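Local structure of DUF1881 domain-containing protein (Neurospora crassa, 5Z6D) at residues V52-Y64 with T119-L132. The protein is of unknown function but pairs a betagamma-crystallin domain with an Ig-like domain, whose interface appears to render the crystallin calcium site inoperative. The protein carries 1 engineered substitution. Sequence-based numbering, arbitrary orientation.
Sequences VIAWQHYNETGHY and TVMLYSNDGDEYGL. Engineered in segment 119-132: Met121 (natural residue Thr).
The interface between the betagamma-crystallin and Ig-like domains is built here by the loop 56-63, whose carbonyls Glu60 O and Gly62 O dock on two strand edges, and by Trp55 and Tyr64 of the strands at its ends. Met121 N, of an engineered residue, reaches Glu60 O at 2.7 Å and Leu132 N reaches Gly62 O at 2.8 Å, both bonds nearly straight (about 170°). Beside them a water donates to both Thr61 O and Met121 O. The extended Glu60 side chain runs alongside Thr119, OE2 3.6 Å from Thr119 CG2. Gly62 CA, at positive phi, lies 3.9 Å from Gly131 CA, and a beta carbon there would collide with Gly131 and Val120. Leu132, with CG anti to the backbone N (chi1 177°), lays CD2 over one face of Trp55, a CH-pi contact 3.9 Å from the five-membered ring centroid, while its CB meets Tyr64 CD2 at 3.7 Å. Glu129 OE2 lies 3.8 Å above the His63 ring, over its centre, with carboxylate and ring planes 27° apart; Thr61 OG1, on the opposite face, is offset toward the rim. Were His63 replaced by an alanine, the Glu129 carboxylate would probably lose the ring it stacks on and be freer to turn. Asn59 OD1 accepts from Thr61 N and OG1, and Thr61 OG1 from His63 N: an Asx turn followed by an ST turn shapes this interdomain loop, which also carries Gln56, a calcium-site residue, here without its metal.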
loop_
_atom_site.group_PDB
_atom_site.type_symbol
_atom_site.label_atom_id
_atom_site.label_comp_id
_atom_site.label_asym_id
_atom_site.label_seq_id
_atom_site.Cartn_x
_atom_site.Cartn_y
_atom_site.Cartn_z
ATOM N N VAL A 52 -11.728 -4.146 0.052
ATOM C CA VAL A 52 -11.285 -3.188 1.061
ATOM C C VAL A 52 -9.774 -3.118 1.079
ATOM O O VAL A 52 -9.097 -4.150 1.125
ATOM C CB VAL A 52 -11.751 -3.550 2.478
ATOM C CG1 VAL A 52 -11.327 -2.465 3.472
ATOM C CG2 VAL A 52 -13.255 -3.754 2.532
ATOM N N ILE A 53 -9.247 -1.901 1.032
ATOM C CA ILE A 53 -7.830 -1.698 1.302
ATOM C C ILE A 53 -7.709 -1.013 2.650
ATOM O O ILE A 53 -8.232 0.077 2.829
ATOM C CB ILE A 53 -7.153 -0.865 0.202
ATOM C CG1 ILE A 53 -7.275 -1.573 -1.153
ATOM C CG2 ILE A 53 -5.686 -0.603 0.567
ATOM C CD1 ILE A 53 -6.887 -0.689 -2.337
ATOM N N ALA A 54 -7.036 -1.657 3.603
ATOM C CA ALA A 54 -6.905 -1.128 4.970
ATOM C C ALA A 54 -5.437 -0.868 5.300
ATOM O O ALA A 54 -4.583 -1.668 4.953
ATOM C CB ALA A 54 -7.524 -2.111 5.989
ATOM N N TRP A 55 -5.136 0.251 5.962
ATOM C CA TRP A 55 -3.754 0.554 6.264
ATOM C C TRP A 55 -3.619 1.399 7.518
ATOM O O TRP A 55 -4.591 1.638 8.250
ATOM C CB TRP A 55 -3.060 1.215 5.054
ATOM C CG TRP A 55 -3.456 2.628 4.628
ATOM C CD1 TRP A 55 -2.738 3.770 4.848
ATOM C CD2 TRP A 55 -4.607 3.012 3.847
ATOM N NE1 TRP A 55 -3.380 4.849 4.263
ATOM C CE2 TRP A 55 -4.523 4.416 3.659
ATOM C CE3 TRP A 55 -5.693 2.320 3.302
ATOM C CZ2 TRP A 55 -5.498 5.135 2.941
ATOM C CZ3 TRP A 55 -6.658 3.034 2.591
ATOM C CH2 TRP A 55 -6.550 4.428 2.416
ATOM N N GLN A 56 -2.384 1.806 7.777
ATOM C CA GLN A 56 -2.028 2.469 9.016
ATOM C C GLN A 56 -1.785 3.956 8.769
ATOM O O GLN A 56 -0.812 4.328 8.130
ATOM C CB GLN A 56 -0.785 1.803 9.606
ATOM C CG GLN A 56 -0.394 2.355 10.942
ATOM C CD GLN A 56 -1.556 2.369 11.893
ATOM O OE1 GLN A 56 -2.099 3.428 12.214
ATOM N NE2 GLN A 56 -1.964 1.186 12.342
ATOM N N HIS A 57 -2.666 4.811 9.268
ATOM C CA HIS A 57 -2.476 6.228 8.988
ATOM C C HIS A 57 -1.868 6.974 10.173
ATOM O O HIS A 57 -1.670 8.186 10.107
ATOM C CB HIS A 57 -3.795 6.870 8.546
ATOM C CG HIS A 57 -4.667 7.323 9.669
ATOM N ND1 HIS A 57 -5.335 6.448 10.494
ATOM C CD2 HIS A 57 -5.007 8.568 10.083
ATOM C CE1 HIS A 57 -6.040 7.130 11.379
ATOM N NE2 HIS A 57 -5.854 8.418 11.153
ATOM N N TYR A 58 -1.540 6.248 11.239
ATOM C CA TYR A 58 -0.879 6.863 12.398
ATOM C C TYR A 58 0.634 6.671 12.388
ATOM O O TYR A 58 1.320 7.054 13.337
ATOM C CB TYR A 58 -1.453 6.311 13.704
ATOM C CG TYR A 58 -2.867 6.757 13.950
ATOM C CD1 TYR A 58 -3.222 8.094 13.813
ATOM C CD2 TYR A 58 -3.857 5.843 14.287
ATOM C CE1 TYR A 58 -4.520 8.512 14.021
ATOM C CE2 TYR A 58 -5.163 6.250 14.496
ATOM C CZ TYR A 58 -5.486 7.587 14.364
ATOM O OH TYR A 58 -6.779 8.008 14.564
ATOM N N ASN A 59 1.156 6.072 11.327
ATOM C CA ASN A 59 2.598 6.016 11.156
ATOM C C ASN A 59 2.959 5.920 9.683
ATOM O O ASN A 59 2.082 5.951 8.813
ATOM C CB ASN A 59 3.204 4.853 11.942
ATOM C CG ASN A 59 2.713 3.495 11.475
ATOM O OD1 ASN A 59 2.618 3.220 10.277
ATOM N ND2 ASN A 59 2.406 2.625 12.435
ATOM N N GLU A 60 4.249 5.806 9.408
ATOM C CA GLU A 60 4.709 5.800 8.029
ATOM C C GLU A 60 5.219 4.428 7.580
ATOM O O GLU A 60 6.001 4.319 6.642
ATOM C CB GLU A 60 5.793 6.871 7.856
ATOM C CG GLU A 60 5.235 8.282 7.981
ATOM C CD GLU A 60 6.291 9.366 7.833
ATOM O OE1 GLU A 60 7.497 9.046 7.906
ATOM O OE2 GLU A 60 5.905 10.540 7.635
ATOM N N THR A 61 4.755 3.363 8.227
ATOM C CA THR A 61 5.242 2.031 7.889
ATOM C C THR A 61 4.752 1.528 6.532
ATOM O O THR A 61 5.416 0.703 5.890
ATOM C CB THR A 61 4.810 0.998 8.944
ATOM O OG1 THR A 61 3.374 0.901 8.936
ATOM C CG2 THR A 61 5.287 1.416 10.308
ATOM N N GLY A 62 3.577 1.998 6.122
ATOM C CA GLY A 62 2.936 1.506 4.911
ATOM C C GLY A 62 2.230 0.163 5.092
ATOM O O GLY A 62 1.729 -0.410 4.133
ATOM N N HIS A 63 2.170 -0.329 6.320
ATOM C CA HIS A 63 1.568 -1.648 6.552
ATOM C C HIS A 63 0.114 -1.669 6.102
ATOM O O HIS A 63 -0.647 -0.749 6.379
ATOM C CB HIS A 63 1.663 -2.034 8.019
ATOM C CG HIS A 63 3.060 -2.328 8.469
ATOM N ND1 HIS A 63 3.395 -2.500 9.795
ATOM C CD2 HIS A 63 4.209 -2.479 7.767
ATOM C CE1 HIS A 63 4.691 -2.745 9.890
ATOM N NE2 HIS A 63 5.207 -2.735 8.673
ATOM N N TYR A 64 -0.293 -2.732 5.417
ATOM C CA TYR A 64 -1.658 -2.762 4.932
ATOM C C TYR A 64 -2.163 -4.184 4.761
ATOM O O TYR A 64 -1.383 -5.142 4.783
ATOM C CB TYR A 64 -1.785 -2.013 3.594
ATOM C CG TYR A 64 -1.254 -2.783 2.395
ATOM C CD1 TYR A 64 -2.124 -3.397 1.502
ATOM C CD2 TYR A 64 0.115 -2.898 2.165
ATOM C CE1 TYR A 64 -1.648 -4.115 0.413
ATOM C CE2 TYR A 64 0.599 -3.606 1.076
ATOM C CZ TYR A 64 -0.291 -4.207 0.202
ATOM O OH TYR A 64 0.173 -4.909 -0.889
ATOM N N THR A 119 2.439 9.598 3.483
ATOM C CA THR A 119 3.871 9.330 3.405
ATOM C C THR A 119 4.238 7.956 3.961
ATOM O O THR A 119 3.771 7.560 5.041
ATOM C CB THR A 119 4.668 10.408 4.168
ATOM O OG1 THR A 119 4.383 11.691 3.596
ATOM C CG2 THR A 119 6.169 10.140 4.085
ATOM N N VAL A 120 5.095 7.247 3.225
ATOM C CA VAL A 120 5.598 5.950 3.662
ATOM C C VAL A 120 7.114 6.000 3.735
ATOM O O VAL A 120 7.760 6.549 2.850
ATOM C CB VAL A 120 5.156 4.837 2.700
ATOM C CG1 VAL A 120 5.770 3.508 3.070
ATOM C CG2 VAL A 120 3.630 4.716 2.719
ATOM N N MET A 121 7.669 5.454 4.806
ATOM C CA MET A 121 9.096 5.294 4.976
ATOM C C MET A 121 9.428 3.820 4.958
ATOM O O MET A 121 9.081 3.100 5.891
ATOM C CB MET A 121 9.542 5.933 6.288
ATOM C CG MET A 121 9.843 7.401 6.171
ATOM S SD MET A 121 11.467 7.605 5.432
ATOM C CE MET A 121 12.513 7.412 6.869
ATOM N N LEU A 122 10.056 3.360 3.878
ATOM C CA LEU A 122 10.468 1.967 3.758
ATOM C C LEU A 122 11.934 1.834 4.109
ATOM O O LEU A 122 12.728 2.676 3.723
ATOM C CB LEU A 122 10.236 1.452 2.347
ATOM C CG LEU A 122 8.792 1.525 1.860
ATOM C CD1 LEU A 122 8.689 0.991 0.455
ATOM C CD2 LEU A 122 7.909 0.734 2.804
ATOM N N TYR A 123 12.295 0.785 4.831
ATOM C CA TYR A 123 13.691 0.551 5.166
ATOM C C TYR A 123 14.226 -0.664 4.439
ATOM O O TYR A 123 13.487 -1.630 4.173
ATOM C CB TYR A 123 13.868 0.406 6.682
ATOM C CG TYR A 123 13.532 1.685 7.391
ATOM C CD1 TYR A 123 14.500 2.666 7.589
ATOM C CD2 TYR A 123 12.237 1.946 7.812
ATOM C CE1 TYR A 123 14.182 3.868 8.215
ATOM C CE2 TYR A 123 11.912 3.132 8.446
ATOM C CZ TYR A 123 12.887 4.089 8.645
ATOM O OH TYR A 123 12.551 5.267 9.268
ATOM N N SER A 124 15.513 -0.616 4.106
ATOM C CA SER A 124 16.097 -1.645 3.257
ATOM C C SER A 124 16.283 -2.964 4.007
ATOM O O SER A 124 16.703 -2.986 5.172
ATOM C CB SER A 124 17.437 -1.159 2.675
ATOM O OG SER A 124 18.338 -0.726 3.682
ATOM N N ASN A 125 15.984 -4.056 3.312
ATOM C CA ASN A 125 16.238 -5.396 3.837
ATOM C C ASN A 125 15.670 -5.554 5.245
ATOM O O ASN A 125 16.342 -6.061 6.147
ATOM C CB ASN A 125 17.738 -5.684 3.830
ATOM C CG ASN A 125 18.347 -5.607 2.438
ATOM O OD1 ASN A 125 17.639 -5.606 1.433
ATOM N ND2 ASN A 125 19.679 -5.544 2.376
ATOM N N ASP A 126 14.434 -5.093 5.419
ATOM C CA ASP A 126 13.812 -4.947 6.733
ATOM C C ASP A 126 12.695 -5.975 6.922
ATOM O O ASP A 126 11.772 -5.790 7.715
ATOM C CB ASP A 126 13.281 -3.514 6.890
ATOM C CG ASP A 126 12.772 -3.211 8.292
ATOM O OD1 ASP A 126 13.212 -3.879 9.254
ATOM O OD2 ASP A 126 11.922 -2.299 8.422
ATOM N N GLY A 127 12.790 -7.073 6.189
ATOM C CA GLY A 127 11.789 -8.116 6.284
ATOM C C GLY A 127 10.991 -8.204 5.006
ATOM O O GLY A 127 11.469 -7.803 3.940
ATOM N N ASP A 128 9.764 -8.707 5.113
ATOM C CA ASP A 128 8.983 -9.035 3.930
ATOM C C ASP A 128 7.691 -8.244 3.786
ATOM O O ASP A 128 6.936 -8.477 2.844
ATOM C CB ASP A 128 8.656 -10.531 3.930
ATOM C CG ASP A 128 9.895 -11.397 4.063
ATOM O OD1 ASP A 128 10.952 -11.029 3.500
ATOM O OD2 ASP A 128 9.811 -12.447 4.735
ATOM N N GLU A 129 7.409 -7.327 4.707
ATOM C CA GLU A 129 6.150 -6.590 4.632
ATOM C C GLU A 129 6.237 -5.474 3.603
ATOM O O GLU A 129 7.083 -4.584 3.714
ATOM C CB GLU A 129 5.754 -6.010 5.988
ATOM C CG GLU A 129 5.267 -7.050 6.978
ATOM C CD GLU A 129 4.561 -6.432 8.166
ATOM O OE1 GLU A 129 5.244 -6.118 9.166
ATOM O OE2 GLU A 129 3.324 -6.261 8.099
ATOM N N TYR A 130 5.369 -5.534 2.594
ATOM C CA TYR A 130 5.280 -4.464 1.609
ATOM C C TYR A 130 4.649 -3.226 2.224
ATOM O O TYR A 130 3.905 -3.311 3.203
ATOM C CB TYR A 130 4.467 -4.907 0.388
ATOM C CG TYR A 130 5.252 -5.679 -0.652
ATOM C CD1 TYR A 130 5.506 -5.125 -1.896
ATOM C CD2 TYR A 130 5.720 -6.967 -0.400
ATOM C CE1 TYR A 130 6.202 -5.819 -2.854
ATOM C CE2 TYR A 130 6.430 -7.670 -1.356
ATOM C CZ TYR A 130 6.668 -7.086 -2.582
ATOM O OH TYR A 130 7.373 -7.749 -3.562
ATOM N N GLY A 131 4.953 -2.068 1.651
ATOM C CA GLY A 131 4.296 -0.852 2.051
ATOM C C GLY A 131 3.357 -0.344 0.976
ATOM O O GLY A 131 3.704 -0.320 -0.201
ATOM N N LEU A 132 2.176 0.081 1.399
ATOM C CA LEU A 132 1.179 0.635 0.507
ATOM C C LEU A 132 1.597 2.047 0.110
ATOM O O LEU A 132 1.722 2.918 0.972
ATOM C CB LEU A 132 -0.190 0.642 1.192
ATOM C CG LEU A 132 -1.330 1.266 0.390
ATOM C CD1 LEU A 132 -1.736 0.367 -0.779
ATOM C CD2 LEU A 132 -2.518 1.595 1.292
HETATM O O HOH W 1 1.463 8.550 6.634
HETATM O O HOH W 2 8.286 0.463 6.482
HETATM O O HOH W 3 1.991 -4.556 4.650
#